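Side-chain contacts in amidohydrolase 3 domain-containing protein (Pyrococcus horikoshii, PDB 3IGH), which is not characterised experimentally but probably hydrolyses carbon-nitrogen bonds other than peptide bonds, as a metal-dependent amidohydrolase with a TIM-barrel core: residues D326-T331 with G335-A340; A259-F264 with I298-K303. All coordinates share one frame; numbering follows the deposited sequence.

In the fold
Both contacts fasten outer helices to two strands of the TIM barrel. Interaction 2 seats helix 294-305 on strand 256-264, and interaction 1 seats helix 318-331 on strand 336-337; strand 310-315 runs between the two strands. The contact centres lie about 10 Å apart, and the helices touch, with Val327 CG1 3.5 Å from Thr301 OG1 and Thr331 CG2 3.8 Å from Thr301 CG2. Inside the barrel the two strand segments converge on one sulfate, probably from the crystallisation liquor, which is bound by Lys262 and His339 together with His67 and His314. In this family such a cluster at the C-terminal ends of the strands is consistent with the active site.

Interaction 1 of 2, residues D326-T331 with G335-A340; sequences DVFETT and GRIEHA. With SO4 (sulfate ion), chain B.
Helix 318-331 comes closest to the chain just ahead of strand 336-337, where the CA atoms of Phe328 and Gly335 lie 6.4 Å apart, a short turn joining the two segments. Phe328 carries the contact: Gly335 CA sits over one ring face, 3.7 Å from the centroid and 17° off the normal, a CH-pi contact. Gly335 suits this place because the ring leaves no room for a CB there. Phe328 CG lies anti to the carbonyl carbon (chi1 -68°), and from there the ring edge reaches Ile337, where CE2 meets Ile337 CG1 at 3.8 Å. The Phe328 side chain also touches Val356 and Ile313; a leucine here, having no flat face, would probably open a gap over Gly335 CA and weaken the packing against Ile337. On the barrel interior, Arg336 grips Glu338 side-on, its NE 2.8 Å from Glu338 OE2 and its NH2 3.0 Å from OE1; NH2 also bonds Ser66 O, and OE1 receives His67 ND1. Further along, His339 NE2 donates to sulfate O2 at 2.9 Å. Carbon packing thus holds the helix outside, while inside the paired charges of Arg336 and Glu338 probably offset each other and help position His67, itself a sulfate ligand.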
loop_
_atom_site.group_PDB
_atom_site.type_symbol
_atom_site.label_atom_id
_atom_site.label_comp_id
_atom_site.label_asym_id
_atom_site.label_seq_id
_atom_site.Cartn_x
_atom_site.Cartn_y
_atom_site.Cartn_z
ATOM N N ASP A 326 -4.326 19.651 -24.001
ATOM C CA ASP A 326 -3.208 19.265 -24.884
ATOM C C ASP A 326 -2.380 18.130 -24.271
ATOM O O ASP A 326 -2.017 17.176 -24.966
ATOM C CB ASP A 326 -2.292 20.464 -25.178
ATOM C CG ASP A 326 -2.873 21.429 -26.213
ATOM O OD1 ASP A 326 -3.916 21.130 -26.818
ATOM O OD2 ASP A 326 -2.278 22.508 -26.412
ATOM N N VAL A 327 -2.115 18.227 -22.964
ATOM C CA VAL A 327 -1.359 17.209 -22.230
ATOM C C VAL A 327 -2.093 15.867 -22.264
ATOM O O VAL A 327 -1.503 14.835 -22.610
ATOM C CB VAL A 327 -1.056 17.661 -20.772
ATOM C CG1 VAL A 327 -0.335 16.573 -19.987
ATOM C CG2 VAL A 327 -0.200 18.918 -20.789
ATOM N N PHE A 328 -3.390 15.892 -21.954
ATOM C CA PHE A 328 -4.199 14.679 -21.957
ATOM C C PHE A 328 -4.406 14.073 -23.362
ATOM O O PHE A 328 -4.447 12.842 -23.519
ATOM C CB PHE A 328 -5.530 14.904 -21.201
ATOM C CG PHE A 328 -5.349 15.101 -19.697
ATOM C CD1 PHE A 328 -4.337 14.440 -19.007
ATOM C CD2 PHE A 328 -6.208 15.931 -18.979
ATOM C CE1 PHE A 328 -4.171 14.606 -17.628
ATOM C CE2 PHE A 328 -6.051 16.109 -17.602
ATOM C CZ PHE A 328 -5.040 15.450 -16.925
ATOM N N GLU A 329 -4.478 14.928 -24.379
ATOM C CA GLU A 329 -4.609 14.448 -25.746
ATOM C C GLU A 329 -3.346 13.714 -26.192
ATOM O O GLU A 329 -3.437 12.589 -26.691
ATOM C CB GLU A 329 -4.921 15.589 -26.712
ATOM C CG GLU A 329 -5.172 15.113 -28.136
ATOM C CD GLU A 329 -4.857 16.169 -29.188
ATOM O OE1 GLU A 329 -4.939 15.834 -30.386
ATOM O OE2 GLU A 329 -4.531 17.326 -28.831
ATOM N N THR A 330 -2.182 14.323 -25.957
ATOM C CA THR A 330 -0.878 13.801 -26.382
ATOM C C THR A 330 -0.516 12.476 -25.692
ATOM O O THR A 330 0.084 11.579 -26.287
ATOM C CB THR A 330 0.226 14.865 -26.117
ATOM O OG1 THR A 330 -0.085 16.069 -26.830
ATOM C CG2 THR A 330 1.593 14.385 -26.545
ATOM N N THR A 331 -0.869 12.373 -24.412
ATOM C CA THR A 331 -0.531 11.187 -23.640
ATOM C C THR A 331 -1.575 10.093 -23.837
ATOM O O THR A 331 -1.356 8.941 -23.459
ATOM C CB THR A 331 -0.370 11.510 -22.143
ATOM O OG1 THR A 331 -1.560 12.155 -21.654
ATOM C CG2 THR A 331 0.829 12.411 -21.928
ATOM N N GLY A 335 -7.355 12.119 -18.049
ATOM C CA GLY A 335 -7.044 12.542 -16.692
ATOM C C GLY A 335 -8.136 13.375 -16.049
ATOM O O GLY A 335 -9.276 13.415 -16.520
ATOM N N ARG A 336 -7.790 14.032 -14.950
ATOM C CA ARG A 336 -8.736 14.915 -14.296
ATOM C C ARG A 336 -8.241 16.355 -14.315
ATOM O O ARG A 336 -7.032 16.610 -14.286
ATOM C CB ARG A 336 -9.111 14.422 -12.877
ATOM C CG ARG A 336 -7.959 14.074 -11.974
ATOM C CD ARG A 336 -8.432 13.615 -10.580
ATOM N NE ARG A 336 -9.002 14.705 -9.787
ATOM C CZ ARG A 336 -9.476 14.572 -8.550
ATOM N NH1 ARG A 336 -9.446 13.395 -7.933
ATOM N NH2 ARG A 336 -9.977 15.627 -7.926
ATOM N N ILE A 337 -9.189 17.280 -14.426
ATOM C CA ILE A 337 -8.874 18.698 -14.382
ATOM C C ILE A 337 -9.493 19.296 -13.122
ATOM O O ILE A 337 -10.637 19.014 -12.792
ATOM C CB ILE A 337 -9.316 19.423 -15.675
ATOM C CG1 ILE A 337 -8.344 19.085 -16.807
ATOM C CG2 ILE A 337 -9.363 20.946 -15.490
ATOM C CD1 ILE A 337 -8.984 19.066 -18.173
ATOM N N GLU A 338 -8.692 20.090 -12.414
ATOM C CA GLU A 338 -9.114 20.752 -11.194
ATOM C C GLU A 338 -9.512 22.188 -11.507
ATOM O O GLU A 338 -8.801 22.881 -12.250
ATOM C CB GLU A 338 -7.985 20.734 -10.163
ATOM C CG GLU A 338 -7.327 19.364 -9.976
ATOM C CD GLU A 338 -8.339 18.263 -9.678
ATOM O OE1 GLU A 338 -9.021 18.337 -8.637
ATOM O OE2 GLU A 338 -8.453 17.327 -10.494
ATOM N N HIS A 339 -10.648 22.597 -10.927
ATOM C CA HIS A 339 -11.274 23.920 -11.050
ATOM C C HIS A 339 -12.132 24.078 -12.302
ATOM O O HIS A 339 -13.362 24.207 -12.205
ATOM C CB HIS A 339 -10.259 25.064 -10.944
ATOM C CG HIS A 339 -9.563 25.142 -9.622
ATOM N ND1 HIS A 339 -9.920 26.048 -8.646
ATOM C CD2 HIS A 339 -8.511 24.448 -9.125
ATOM C CE1 HIS A 339 -9.131 25.893 -7.597
ATOM N NE2 HIS A 339 -8.270 24.926 -7.861
ATOM N N ALA A 340 -11.475 24.080 -13.466
ATOM C CA ALA A 340 -12.127 24.315 -14.767
ATOM C C ALA A 340 -13.025 25.558 -14.711
ATOM O O ALA A 340 -14.188 25.530 -15.122
ATOM C CB ALA A 340 -12.908 23.073 -15.223
HETATM S S SO4 B . -5.171 24.204 -6.095
HETATM O O1 SO4 B . -4.994 23.205 -5.060
HETATM O O2 SO4 B . -6.329 25.022 -5.770
HETATM O O3 SO4 B . -3.999 25.068 -6.130
HETATM O O4 SO4 B . -5.393 23.534 -7.382
#

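Interaction 2 of 2, residues A259-F264 with I298-K303; sequences AGVKLF and IRITEK. With SO4 (sulfate ion), chain R; SO4 (sulfate ion), chain B.
This contact belongs to the wall of the TIM barrel, where strand 256-264 is covered on its outer side by helix 294-305. The short segments run antiparallel, at 175°, with their axes 9.4 Å apart, a spacing filled by branched aliphatic side chains. Leu263 contributes most from the strand, and its two methyls have different partners. CD2 meets Ile300 CG2 at 3.6 Å, whereas CD1 lies 3.6 Å from Thr301 OG1, the side chains of Leu263 and Thr301 crossing at about a right angle. That hydroxyl does not lack a partner in this apolar setting: it is hydrogen-bonded to Leu297 O in its own helix, which lets a threonine sit against leucine. With CG2 anti to the backbone N, Ile300 turns this methyl to the strand, where it also faces Val261 CG2 at a looser 4.2 Å. One methyl thus touches both strand residues. Val261 and Leu263 touch Val311 of the next strand as well, and Leu240 of helix 237-246 packs against Ile300. Lys262, between Val261 and Leu263 in sequence, points into the barrel instead. Its chain, bent at chi2 (60°) and chi4 (-64°), passes CE over one face of the Phe264 ring, toward its rim, while a sulfate oxygen, O3, lies at that ring's edge. A long, flexible, positively charged side chain can reach the sulfate, which is also bound by His67, His314 and His339. The reach ends in a hydrogen bond from Lys262 NZ to sulfate O4, 2.8 Å long.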
loop_
_atom_site.group_PDB
_atom_site.type_symbol
_atom_site.label_atom_id
_atom_site.label_comp_id
_atom_site.label_asym_id
_atom_site.label_seq_id
_atom_site.Cartn_x
_atom_site.Cartn_y
_atom_site.Cartn_z
ATOM N N ALA A 259 -2.759 7.574 -4.964
ATOM C CA ALA A 259 -3.715 7.700 -6.071
ATOM C C ALA A 259 -3.142 8.338 -7.346
ATOM O O ALA A 259 -3.477 7.926 -8.452
ATOM C CB ALA A 259 -4.967 8.487 -5.610
ATOM N N GLY A 260 -2.316 9.363 -7.198
ATOM C CA GLY A 260 -1.896 10.127 -8.371
ATOM C C GLY A 260 -0.871 11.205 -8.098
ATOM O O GLY A 260 -0.283 11.251 -7.024
ATOM N N VAL A 261 -0.661 12.054 -9.099
ATOM C CA VAL A 261 0.205 13.228 -8.990
ATOM C C VAL A 261 -0.641 14.468 -9.298
ATOM O O VAL A 261 -1.597 14.401 -10.083
ATOM C CB VAL A 261 1.433 13.137 -9.971
ATOM C CG1 VAL A 261 0.987 13.173 -11.433
ATOM C CG2 VAL A 261 2.463 14.246 -9.702
ATOM N N LYS A 262 -0.278 15.595 -8.692
ATOM C CA LYS A 262 -0.958 16.854 -8.936
ATOM C C LYS A 262 -0.033 17.840 -9.664
ATOM O O LYS A 262 1.082 18.099 -9.219
ATOM C CB LYS A 262 -1.482 17.440 -7.615
ATOM C CG LYS A 262 -2.041 18.867 -7.692
ATOM C CD LYS A 262 -3.222 18.990 -8.641
ATOM C CE LYS A 262 -3.693 20.437 -8.736
ATOM N NZ LYS A 262 -4.220 20.964 -7.453
ATOM N N LEU A 263 -0.519 18.361 -10.787
ATOM C CA LEU A 263 0.207 19.333 -11.616
ATOM C C LEU A 263 -0.566 20.646 -11.768
ATOM O O LEU A 263 -1.783 20.689 -11.568
ATOM C CB LEU A 263 0.443 18.759 -13.023
ATOM C CG LEU A 263 1.145 17.395 -13.085
ATOM C CD1 LEU A 263 1.143 16.869 -14.500
ATOM C CD2 LEU A 263 2.541 17.535 -12.547
ATOM N N PHE A 264 0.147 21.688 -12.188
ATOM C CA PHE A 264 -0.411 23.037 -12.355
ATOM C C PHE A 264 -0.104 23.560 -13.751
ATOM O O PHE A 264 1.013 23.412 -14.237
ATOM C CB PHE A 264 0.223 23.995 -11.342
ATOM C CG PHE A 264 -0.110 23.680 -9.916
ATOM C CD1 PHE A 264 -1.199 24.294 -9.293
ATOM C CD2 PHE A 264 0.662 22.776 -9.188
ATOM C CE1 PHE A 264 -1.515 24.007 -7.967
ATOM C CE2 PHE A 264 0.347 22.473 -7.861
ATOM C CZ PHE A 264 -0.741 23.095 -7.250
ATOM N N ILE A 298 3.891 16.949 -19.758
ATOM C CA ILE A 298 3.792 15.648 -20.427
ATOM C C ILE A 298 4.752 14.645 -19.813
ATOM O O ILE A 298 4.373 13.498 -19.578
ATOM C CB ILE A 298 4.029 15.780 -21.951
ATOM C CG1 ILE A 298 2.854 16.519 -22.579
ATOM C CG2 ILE A 298 4.156 14.398 -22.648
ATOM C CD1 ILE A 298 3.243 17.337 -23.766
ATOM N N ARG A 299 5.981 15.086 -19.538
ATOM C CA ARG A 299 6.990 14.224 -18.922
ATOM C C ARG A 299 6.540 13.689 -17.553
ATOM O O ARG A 299 6.676 12.493 -17.259
ATOM C CB ARG A 299 8.316 14.976 -18.789
ATOM C CG ARG A 299 9.434 14.171 -18.148
ATOM C CD ARG A 299 10.702 14.987 -18.030
ATOM N NE ARG A 299 11.445 14.983 -19.286
ATOM C CZ ARG A 299 12.555 14.285 -19.505
ATOM N NH1 ARG A 299 13.139 14.355 -20.687
ATOM N NH2 ARG A 299 13.089 13.527 -18.551
ATOM N N ILE A 300 5.993 14.570 -16.724
ATOM C CA ILE A 300 5.514 14.148 -15.400
ATOM C C ILE A 300 4.290 13.212 -15.523
ATOM O O ILE A 300 4.207 12.188 -14.825
ATOM C CB ILE A 300 5.265 15.350 -14.453
ATOM C CG1 ILE A 300 6.551 16.175 -14.292
ATOM C CG2 ILE A 300 4.826 14.858 -13.067
ATOM C CD1 ILE A 300 6.362 17.544 -13.635
ATOM N N THR A 301 3.368 13.563 -16.414
ATOM C CA THR A 301 2.207 12.734 -16.721
ATOM C C THR A 301 2.637 11.313 -17.127
ATOM O O THR A 301 2.107 10.333 -16.610
ATOM C CB THR A 301 1.344 13.383 -17.832
ATOM O OG1 THR A 301 0.838 14.644 -17.368
ATOM C CG2 THR A 301 0.169 12.488 -18.229
ATOM N N GLU A 302 3.622 11.208 -18.018
ATOM C CA GLU A 302 4.106 9.896 -18.465
ATOM C C GLU A 302 4.811 9.100 -17.369
ATOM O O GLU A 302 4.667 7.872 -17.313
ATOM C CB GLU A 302 4.986 10.007 -19.720
ATOM C CG GLU A 302 4.236 10.454 -20.993
ATOM C CD GLU A 302 3.111 9.508 -21.420
ATOM O OE1 GLU A 302 3.232 8.909 -22.502
ATOM O OE2 GLU A 302 2.090 9.375 -20.696
ATOM N N LYS A 303 5.575 9.788 -16.519
ATOM C CA LYS A 303 6.186 9.169 -15.349
ATOM C C LYS A 303 5.099 8.559 -14.450
ATOM O O LYS A 303 5.186 7.394 -14.034
ATOM C CB LYS A 303 6.998 10.214 -14.585
ATOM C CG LYS A 303 7.776 9.673 -13.391
ATOM C CD LYS A 303 8.463 10.796 -12.607
ATOM C CE LYS A 303 9.569 11.476 -13.409
ATOM N NZ LYS A 303 10.616 10.502 -13.824
HETATM S S SO4 R . 13.077 11.653 -15.548
HETATM O O1 SO4 R . 12.384 12.909 -15.265
HETATM O O2 SO4 R . 14.206 11.908 -16.439
HETATM O O3 SO4 R . 13.571 11.077 -14.301
HETATM O O4 SO4 R . 12.156 10.717 -16.189
HETATM S S SO4 B . -5.171 24.204 -6.095
HETATM O O1 SO4 B . -4.994 23.205 -5.060
HETATM O O2 SO4 B . -6.329 25.022 -5.770
HETATM O O3 SO4 B . -3.999 25.068 -6.130
HETATM O O4 SO4 B . -5.393 23.534 -7.382
#